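PDB 4N0T: U4/U6 snRNA-associated-splicing factor PRP24 from Saccharomyces cerevisiae, which binds U6 snRNA, anneals it with U4 snRNA and serves as a recycling factor of the spliceosome. Local coordinates for residues L8-V13 with R52-R57; V13-K18 with G73-I78; C283-S288 with V349-T354. All coordinates share one frame; numbering follows the deposited sequence.

Contact 1. Residues L8-V13 with R52-R57; sequences LTTVLV and RIEFAR
T10 and R52 meet on the sheet face of the first RNA recognition motif that points away from its helices, where central strands 10-16 and 49-55 run antiparallel. The R52 chain, extended from CG to NE, runs obliquely along its own strand past T10. From CB it leads to CG, anti to the backbone N (chi1 170°) and 3.5 Å from T10 CG2; NE follows at 3.8 Å and CZ at 4.1 Å from the same methyl, which thus sits over one face of the guanidinium, displaced toward its rim. At the tip NH2 lies 3.9 Å from T10 OG1 and forms a salt bridge of 3.6 Å with E54 OE1, two residues on in the same strand, while NE pairs with D132 of the second RNA recognition motif. Here the face that canonical family members turn to RNA joins two domains. E54 OE2 pairs with R4, and E54 CG packs against T10 OG1, itself bound to R6 O.

The reverse face is apolar. V11 CG2 touches both I53 CB and F55 CE2, 3.9 Å from each, the latter at the ring edge. Helix 22-29 covers I53 here, and helix 58-65 V11 and F55. V11 and I53 form a hydrogen-bonded pair with near-straight N-H...O bonds in both directions, and two residues on, F55 N donates to T9 O from above the carbonyl plane. T9 adds a side-chain bond to the same residue: chi1 of 67° puts OG1 between backbone N and carbonyl carbon, whence it donates to F55 O at 2.7 Å.

Contact 2. Residues V13-K18 with G73-I78; sequences VKNLPK and GQNEII
N15 and N75 cross at about a right angle, yet their amide planes lie only 16° apart, and each amide nitrogen serves a backbone carbonyl of the other segment. N75 ND2 donates to N15 O at 2.9 Å, the acceptor lying close to the plane of the N75 amide but the donor standing above the carbonyl plane. In return N15 ND2 donates to E76 O, also at 2.9 Å and almost straight (172°). With CG anti to its backbone N, the N15 side chain is directed across to 73-78, and a water accepting from E76 N also takes a weak bond from N15 ND2. An alanine here would probably leave E76 O without this side-chain donor and that water with one tie fewer.

Next to these amides K14 and I78 form a hydrogen-bonded antiparallel pair, K14 N to I78 O measuring 2.8 Å; N15 itself has a positive phi of 78°, unlike the extended residues before it. P17 follows, its CA 3.5 Å from N75 ND2.

Below the polar layer the side chains are aliphatic. I77 CG2 meets L16 CD2 obliquely at 3.9 Å, while I77 CB lies 4.2 Å from V13 CG1; helix 22-29 closes over this group, with Y28 on I77, V25 on L16 and F29 on V13. Strand 10-16, leading into helix 22-29, beside the last long strand, 75-81, is the first-with-last strand pairing of the RNA recognition motif fold.

Contact 3. Residues C283-S288 with V349-T354; sequences CLFPLS and VIRSGT. With SO4 (sulfate ion), chain C.
F285 and R351 carry the tight half of this contact. The CB of R351 sits over one face of the phenyl ring, 4.2 Å from its centroid and 25° off the normal, a CH-pi contact displaced toward the rim. Chi1 of 51° sets F285 CG between its backbone N and carbonyl carbon, and the ring swings over the neighbouring strand until CE1 is 3.8 Å from G353 N. Glycine suits this place, since a CB on G353 would fall tightly against F285 CZ. Two backbone bonds fasten the aromatic residue to R351, the shorter being R351 N to F285 O at 2.7 Å. C283 N donates to G353 O at 2.8 Å, nearly along the C=O axis, whereas the return bond from G353 N is weak.

The other sheet face is mostly apolar: L284 CD1 and I350 CD1 are 4.3 Å apart, and L287 CD2 approaches I350 CG2. S352 OG there is bound to L337 O of helix 330-340.

In contrast to this packing, the two segments separate toward solvent. After the cis peptide before P286, direct pairing gives way to a water that donates to both P286 O and V349 O. The R351 guanidinium leads away from F285 and its side chain touches Y361. At the other end T354 OG1, at the N-cap of helix 355-365, donates to sulfate O4 at 3.1 Å; this ion, probably from the crystallisation liquor, is also held by N356 and R360. That helix lies over the face bearing C283 and F285, both touching M358. Canonical RNA recognition motifs bind RNA on this face, and its burial by the C-terminal helix is the mark of the occluded RNA recognition motif.

In the fold
Contacts 1 and 2 share V13 and sit on either side of strand 10-16, the middle strand of one five-stranded sheet; their centres are about 17 Å apart. Contact 3 belongs to another domain, its centre about 35 Å from that of contact 1 and about 43 Å from that of contact 2. It nevertheless repeats the topology of contact 2, joining the first strand of its domain to the last. The bound RNA comes within about 6 Å of contact 1 and 8 Å of contact 3, nearest atoms, but about 16 Å from contact 2. One sheet face meets the second domain at contact 1; its counterpart at contact 3 meets a helix.

Contact 1. Residues L8-V13 with R52-R57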
loop_
_atom_site.group_PDB
_atom_site.type_symbol
_atom_site.label_atom_id
_atom_site.label_comp_id
_atom_site.label_asym_id
_atom_site.label_seq_id
_atom_site.Cartn_x
_atom_site.Cartn_y
_atom_site.Cartn_z
ATOM N N LEU A 8 -18.903 -10.196 7.507
ATOM C CA LEU A 8 -19.940 -11.206 7.700
ATOM C C LEU A 8 -19.796 -11.960 9.016
ATOM O O LEU A 8 -20.790 -12.271 9.673
ATOM C CB LEU A 8 -19.941 -12.198 6.531
ATOM C CG LEU A 8 -21.113 -13.184 6.535
ATOM C CD1 LEU A 8 -22.422 -12.441 6.309
ATOM C CD2 LEU A 8 -20.919 -14.297 5.499
ATOM N N THR A 9 -18.563 -12.237 9.428
ATOM C CA THR A 9 -18.372 -13.013 10.645
ATOM C C THR A 9 -17.932 -12.174 11.846
ATOM O O THR A 9 -17.509 -12.721 12.863
ATOM C CB THR A 9 -17.377 -14.164 10.438
ATOM O OG1 THR A 9 -16.068 -13.629 10.189
ATOM C CG2 THR A 9 -17.809 -15.031 9.263
ATOM N N THR A 10 -18.052 -10.857 11.729
ATOM C CA THR A 10 -17.578 -9.972 12.793
ATOM C C THR A 10 -18.741 -9.381 13.592
ATOM O O THR A 10 -19.753 -8.926 13.027
ATOM C CB THR A 10 -16.710 -8.837 12.229
ATOM O OG1 THR A 10 -15.623 -9.411 11.493
ATOM C CG2 THR A 10 -16.141 -7.975 13.349
ATOM N N VAL A 11 -18.587 -9.384 14.903
ATOM C CA VAL A 11 -19.594 -8.779 15.765
ATOM C C VAL A 11 -18.998 -7.642 16.573
ATOM O O VAL A 11 -17.774 -7.581 16.790
ATOM C CB VAL A 11 -20.233 -9.800 16.734
ATOM C CG1 VAL A 11 -20.849 -10.949 15.940
ATOM C CG2 VAL A 11 -19.205 -10.326 17.719
ATOM N N LEU A 12 -19.884 -6.766 17.032
ATOM C CA LEU A 12 -19.536 -5.638 17.878
ATOM C C LEU A 12 -20.112 -5.915 19.259
ATOM O O LEU A 12 -21.275 -6.302 19.367
ATOM C CB LEU A 12 -20.199 -4.378 17.325
ATOM C CG LEU A 12 -20.049 -3.101 18.162
ATOM C CD1 LEU A 12 -18.600 -2.698 18.195
ATOM C CD2 LEU A 12 -20.908 -1.966 17.616
ATOM N N VAL A 13 -19.300 -5.732 20.291
ATOM C CA VAL A 13 -19.767 -5.873 21.673
ATOM C C VAL A 13 -19.683 -4.501 22.314
ATOM O O VAL A 13 -18.630 -3.855 22.260
ATOM C CB VAL A 13 -18.911 -6.861 22.482
ATOM C CG1 VAL A 13 -19.503 -7.054 23.878
ATOM C CG2 VAL A 13 -18.832 -8.197 21.781
ATOM N N ARG A 52 -14.416 -5.696 19.104
ATOM C CA ARG A 52 -14.704 -6.231 17.790
ATOM C C ARG A 52 -14.211 -7.667 17.810
ATOM O O ARG A 52 -13.068 -7.926 18.182
ATOM C CB ARG A 52 -13.938 -5.432 16.724
ATOM C CG ARG A 52 -13.970 -6.035 15.344
ATOM C CD ARG A 52 -13.054 -5.234 14.416
ATOM N NE ARG A 52 -13.098 -5.727 13.051
ATOM C CZ ARG A 52 -12.344 -6.722 12.602
ATOM N NH1 ARG A 52 -11.488 -7.313 13.419
ATOM N NH2 ARG A 52 -12.437 -7.116 11.340
ATOM N N ILE A 53 -15.075 -8.611 17.443
ATOM C CA ILE A 53 -14.677 -10.017 17.429
ATOM C C ILE A 53 -14.947 -10.588 16.049
ATOM O O ILE A 53 -16.098 -10.616 15.582
ATOM C CB ILE A 53 -15.424 -10.856 18.505
ATOM C CG1 ILE A 53 -15.269 -10.226 19.887
ATOM C CG2 ILE A 53 -14.891 -12.295 18.532
ATOM C CD1 ILE A 53 -16.155 -10.898 20.941
ATOM N N GLU A 54 -13.881 -11.017 15.377
ATOM C CA GLU A 54 -14.019 -11.632 14.069
ATOM C C GLU A 54 -13.977 -13.145 14.260
ATOM O O GLU A 54 -12.957 -13.695 14.693
ATOM C CB GLU A 54 -12.900 -11.180 13.132
ATOM C CG GLU A 54 -13.023 -11.784 11.745
ATOM C CD GLU A 54 -11.921 -11.338 10.812
ATOM O OE1 GLU A 54 -11.127 -10.454 11.203
ATOM O OE2 GLU A 54 -11.853 -11.871 9.683
ATOM N N PHE A 55 -15.089 -13.811 13.957
ATOM C CA PHE A 55 -15.177 -15.262 14.108
ATOM C C PHE A 55 -14.718 -15.954 12.836
ATOM O O PHE A 55 -14.783 -15.376 11.757
ATOM C CB PHE A 55 -16.610 -15.683 14.457
ATOM C CG PHE A 55 -16.968 -15.411 15.882
ATOM C CD1 PHE A 55 -16.645 -16.330 16.876
ATOM C CD2 PHE A 55 -17.591 -14.226 16.240
ATOM C CE1 PHE A 55 -16.954 -16.079 18.213
ATOM C CE2 PHE A 55 -17.900 -13.965 17.561
ATOM C CZ PHE A 55 -17.583 -14.894 18.555
ATOM N N ALA A 56 -14.244 -17.187 12.980
ATOM C CA ALA A 56 -13.853 -17.986 11.825
ATOM C C ALA A 56 -15.029 -18.210 10.878
ATOM O O ALA A 56 -14.868 -18.175 9.658
ATOM C CB ALA A 56 -13.284 -19.315 12.275
ATOM N N ARG A 57 -16.209 -18.448 11.442
ATOM C CA ARG A 57 -17.392 -18.769 10.642
ATOM C C ARG A 57 -18.637 -18.033 11.127
ATOM O O ARG A 57 -18.695 -17.610 12.281
ATOM C CB ARG A 57 -17.642 -20.286 10.656
ATOM C CG ARG A 57 -16.536 -21.100 9.990
ATOM C CD ARG A 57 -16.832 -22.593 10.024
ATOM N NE ARG A 57 -16.528 -23.193 11.322
ATOM C CZ ARG A 57 -15.295 -23.403 11.779
ATOM N NH1 ARG A 57 -14.240 -23.048 11.052
ATOM N NH2 ARG A 57 -15.115 -23.963 12.969
#

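Contact 2. Residues V13-K18 with G73-I78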
loop_
_atom_site.group_PDB
_atom_site.type_symbol
_atom_site.label_atom_id
_atom_site.label_comp_id
_atom_site.label_asym_id
_atom_site.label_seq_id
_atom_site.Cartn_x
_atom_site.Cartn_y
_atom_site.Cartn_z
ATOM N N VAL A 13 -19.300 -5.732 20.291
ATOM C CA VAL A 13 -19.767 -5.873 21.673
ATOM C C VAL A 13 -19.683 -4.501 22.314
ATOM O O VAL A 13 -18.630 -3.855 22.260
ATOM C CB VAL A 13 -18.911 -6.861 22.482
ATOM C CG1 VAL A 13 -19.503 -7.054 23.878
ATOM C CG2 VAL A 13 -18.832 -8.197 21.781
ATOM N N LYS A 14 -20.790 -4.050 22.905
ATOM C CA LYS A 14 -20.805 -2.767 23.604
ATOM C C LYS A 14 -21.053 -2.971 25.096
ATOM O O LYS A 14 -21.746 -3.908 25.491
ATOM C CB LYS A 14 -21.880 -1.849 23.012
ATOM C CG LYS A 14 -21.989 -0.509 23.715
ATOM C CD LYS A 14 -22.961 0.419 23.024
ATOM C CE LYS A 14 -22.933 1.791 23.698
ATOM N NZ LYS A 14 -23.877 2.738 23.037
ATOM N N ASN A 15 -20.436 -2.101 25.896
ATOM C CA ASN A 15 -20.663 -2.019 27.351
ATOM C C ASN A 15 -19.960 -3.100 28.165
ATOM O O ASN A 15 -20.434 -3.483 29.239
ATOM C CB ASN A 15 -22.155 -1.967 27.712
ATOM C CG ASN A 15 -22.390 -1.294 29.060
ATOM O OD1 ASN A 15 -21.700 -0.326 29.393
ATOM N ND2 ASN A 15 -23.339 -1.809 29.844
ATOM N N LEU A 16 -18.828 -3.589 27.670
ATOM C CA LEU A 16 -17.984 -4.460 28.478
ATOM C C LEU A 16 -17.415 -3.651 29.644
ATOM O O LEU A 16 -17.235 -2.429 29.529
ATOM C CB LEU A 16 -16.836 -5.024 27.639
ATOM C CG LEU A 16 -17.251 -6.038 26.573
ATOM C CD1 LEU A 16 -16.153 -6.212 25.523
ATOM C CD2 LEU A 16 -17.584 -7.373 27.204
ATOM N N PRO A 17 -17.113 -4.328 30.758
ATOM C CA PRO A 17 -16.549 -3.630 31.921
ATOM C C PRO A 17 -15.226 -2.949 31.580
ATOM O O PRO A 17 -14.518 -3.427 30.687
ATOM C CB PRO A 17 -16.292 -4.768 32.918
ATOM C CG PRO A 17 -17.271 -5.841 32.530
ATOM C CD PRO A 17 -17.361 -5.756 31.029
ATOM N N LYS A 18 -14.907 -1.859 32.277
ATOM C CA LYS A 18 -13.612 -1.185 32.140
ATOM C C LYS A 18 -12.431 -2.155 32.230
ATOM O O LYS A 18 -11.423 -2.005 31.531
ATOM C CB LYS A 18 -13.464 -0.137 33.246
ATOM C CG LYS A 18 -13.435 1.301 32.768
ATOM C CD LYS A 18 -12.366 2.093 33.515
ATOM C CE LYS A 18 -10.981 1.830 32.939
ATOM N NZ LYS A 18 -10.811 2.501 31.616
ATOM N N GLY A 73 -19.795 -9.182 34.610
ATOM C CA GLY A 73 -19.572 -8.443 35.847
ATOM C C GLY A 73 -20.930 -7.979 36.333
ATOM O O GLY A 73 -21.766 -8.799 36.735
ATOM N N GLN A 74 -21.169 -6.671 36.271
ATOM C CA GLN A 74 -22.517 -6.153 36.451
ATOM C C GLN A 74 -22.943 -5.324 35.249
ATOM O O GLN A 74 -23.924 -4.577 35.321
ATOM C CB GLN A 74 -22.610 -5.332 37.737
ATOM C CG GLN A 74 -22.358 -6.164 38.980
ATOM C CD GLN A 74 -22.321 -5.338 40.247
ATOM O OE1 GLN A 74 -22.581 -4.133 40.230
ATOM N NE2 GLN A 74 -21.996 -5.986 41.359
ATOM N N ASN A 75 -22.196 -5.456 34.149
ATOM C CA ASN A 75 -22.506 -4.738 32.912
ATOM C C ASN A 75 -23.384 -5.552 31.977
ATOM O O ASN A 75 -23.071 -6.707 31.684
ATOM C CB ASN A 75 -21.215 -4.362 32.171
ATOM C CG ASN A 75 -20.545 -3.145 32.753
ATOM O OD1 ASN A 75 -20.653 -2.880 33.953
ATOM N ND2 ASN A 75 -19.855 -2.383 31.905
ATOM N N GLU A 76 -24.490 -4.959 31.530
ATOM C CA GLU A 76 -25.340 -5.587 30.526
ATOM C C GLU A 76 -24.745 -5.263 29.155
ATOM O O GLU A 76 -24.716 -4.097 28.760
ATOM C CB GLU A 76 -26.763 -5.027 30.597
ATOM C CG GLU A 76 -27.745 -5.704 29.644
ATOM C CD GLU A 76 -29.194 -5.315 29.908
ATOM O OE1 GLU A 76 -29.971 -5.225 28.930
ATOM O OE2 GLU A 76 -29.560 -5.111 31.095
ATOM N N ILE A 77 -24.271 -6.288 28.447
ATOM C CA ILE A 77 -23.621 -6.081 27.142
ATOM C C ILE A 77 -24.625 -6.116 26.002
ATOM O O ILE A 77 -25.745 -6.624 26.155
ATOM C CB ILE A 77 -22.494 -7.122 26.872
ATOM C CG1 ILE A 77 -23.066 -8.542 26.803
ATOM C CG2 ILE A 77 -21.404 -7.017 27.939
ATOM C CD1 ILE A 77 -22.060 -9.595 26.354
ATOM N N ILE A 78 -24.233 -5.563 24.849
ATOM C CA ILE A 78 -25.041 -5.637 23.652
ATOM C C ILE A 78 -24.114 -6.221 22.604
ATOM O O ILE A 78 -22.974 -5.771 22.469
ATOM C CB ILE A 78 -25.552 -4.245 23.209
ATOM C CG1 ILE A 78 -26.396 -3.623 24.339
ATOM C CG2 ILE A 78 -26.395 -4.350 21.941
ATOM C CD1 ILE A 78 -26.806 -2.179 24.102
HETATM O O HOH W 1 -25.272 -2.335 32.334
#

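Contact 3. Residues C283-S288 with V349-T354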
loop_
_atom_site.group_PDB
_atom_site.type_symbol
_atom_site.label_atom_id
_atom_site.label_comp_id
_atom_site.label_asym_id
_atom_site.label_seq_id
_atom_site.Cartn_x
_atom_site.Cartn_y
_atom_site.Cartn_z
ATOM N N CYS A 283 21.519 -3.055 3.770
ATOM C CA CYS A 283 20.184 -3.598 3.924
ATOM C C CYS A 283 19.779 -3.474 5.373
ATOM O O CYS A 283 20.620 -3.586 6.268
ATOM C CB CYS A 283 20.160 -5.072 3.539
ATOM S SG CYS A 283 20.428 -5.334 1.767
ATOM N N LEU A 284 18.493 -3.231 5.598
ATOM C CA LEU A 284 17.911 -3.274 6.938
ATOM C C LEU A 284 16.914 -4.424 6.981
ATOM O O LEU A 284 16.144 -4.615 6.049
ATOM C CB LEU A 284 17.180 -1.964 7.241
ATOM C CG LEU A 284 18.038 -0.698 7.279
ATOM C CD1 LEU A 284 17.186 0.490 7.712
ATOM C CD2 LEU A 284 19.243 -0.866 8.238
ATOM N N PHE A 285 16.924 -5.198 8.062
ATOM C CA PHE A 285 16.060 -6.371 8.162
ATOM C C PHE A 285 16.071 -6.825 9.621
ATOM O O PHE A 285 17.003 -6.476 10.343
ATOM C CB PHE A 285 16.605 -7.487 7.263
ATOM C CG PHE A 285 18.068 -7.788 7.472
ATOM C CD1 PHE A 285 19.045 -7.047 6.822
ATOM C CD2 PHE A 285 18.465 -8.826 8.313
ATOM C CE1 PHE A 285 20.393 -7.321 7.002
ATOM C CE2 PHE A 285 19.806 -9.106 8.492
ATOM C CZ PHE A 285 20.770 -8.360 7.843
ATOM N N PRO A 286 15.035 -7.555 10.064
ATOM C CA PRO A 286 13.779 -7.831 9.349
ATOM C C PRO A 286 12.800 -6.678 9.542
ATOM O O PRO A 286 12.790 -6.034 10.601
ATOM C CB PRO A 286 13.254 -9.077 10.059
ATOM C CG PRO A 286 13.686 -8.852 11.500
ATOM C CD PRO A 286 15.042 -8.173 11.414
ATOM N N LEU A 287 11.979 -6.433 8.525
ATOM C CA LEU A 287 10.996 -5.359 8.535
ATOM C C LEU A 287 9.636 -5.939 8.145
ATOM O O LEU A 287 9.556 -6.882 7.342
ATOM C CB LEU A 287 11.371 -4.292 7.489
ATOM C CG LEU A 287 12.688 -3.535 7.674
ATOM C CD1 LEU A 287 12.997 -2.618 6.482
ATOM C CD2 LEU A 287 12.597 -2.721 8.946
ATOM N N SER A 288 8.574 -5.358 8.701
ATOM C CA SER A 288 7.209 -5.671 8.293
ATOM C C SER A 288 6.981 -5.315 6.827
ATOM O O SER A 288 7.455 -4.282 6.359
ATOM C CB SER A 288 6.222 -4.857 9.129
ATOM O OG SER A 288 4.934 -4.866 8.542
ATOM N N VAL A 349 14.043 -4.362 17.345
ATOM C CA VAL A 349 15.447 -4.228 16.976
ATOM C C VAL A 349 15.630 -4.653 15.516
ATOM O O VAL A 349 15.061 -5.654 15.078
ATOM C CB VAL A 349 16.350 -5.055 17.909
ATOM C CG1 VAL A 349 17.800 -4.982 17.469
ATOM C CG2 VAL A 349 16.212 -4.554 19.343
ATOM N N ILE A 350 16.393 -3.874 14.755
ATOM C CA ILE A 350 16.678 -4.229 13.373
ATOM C C ILE A 350 18.170 -4.444 13.202
ATOM O O ILE A 350 18.983 -3.949 14.004
ATOM C CB ILE A 350 16.225 -3.130 12.392
ATOM C CG1 ILE A 350 16.822 -1.784 12.805
ATOM C CG2 ILE A 350 14.709 -3.066 12.317
ATOM C CD1 ILE A 350 16.589 -0.649 11.790
ATOM N N ARG A 351 18.522 -5.185 12.160
ATOM C CA ARG A 351 19.908 -5.453 11.827
ATOM C C ARG A 351 20.257 -4.731 10.534
ATOM O O ARG A 351 19.372 -4.408 9.732
ATOM C CB ARG A 351 20.107 -6.959 11.616
ATOM C CG ARG A 351 19.578 -7.809 12.763
ATOM C CD ARG A 351 19.774 -9.294 12.489
ATOM N NE ARG A 351 19.738 -10.060 13.732
ATOM C CZ ARG A 351 20.600 -11.020 14.050
ATOM N NH1 ARG A 351 21.578 -11.356 13.213
ATOM N NH2 ARG A 351 20.470 -11.649 15.209
ATOM N N SER A 352 21.544 -4.478 10.340
ATOM C CA SER A 352 22.043 -3.956 9.077
ATOM C C SER A 352 23.033 -4.967 8.519
ATOM O O SER A 352 23.577 -5.793 9.261
ATOM C CB SER A 352 22.725 -2.609 9.283
ATOM O OG SER A 352 23.920 -2.773 10.046
ATOM N N GLY A 353 23.279 -4.920 7.216
ATOM C CA GLY A 353 24.198 -5.873 6.627
ATOM C C GLY A 353 24.202 -5.727 5.128
ATOM O O GLY A 353 23.520 -4.852 4.589
ATOM N N THR A 354 24.973 -6.575 4.456
ATOM C CA THR A 354 24.972 -6.603 3.002
ATOM C C THR A 354 23.728 -7.321 2.512
ATOM O O THR A 354 22.969 -7.891 3.313
ATOM C CB THR A 354 26.176 -7.385 2.478
ATOM O OG1 THR A 354 26.056 -8.748 2.897
ATOM C CG2 THR A 354 27.473 -6.794 3.009
HETATM S S SO4 C . 28.996 -11.328 1.612
HETATM O O1 SO4 C . 28.655 -10.472 0.478
HETATM O O2 SO4 C . 28.783 -12.736 1.255
HETATM O O3 SO4 C . 30.395 -11.116 1.979
HETATM O O4 SO4 C . 28.161 -10.951 2.749
HETATM O O HOH W 2 12.719 -5.572 13.116
#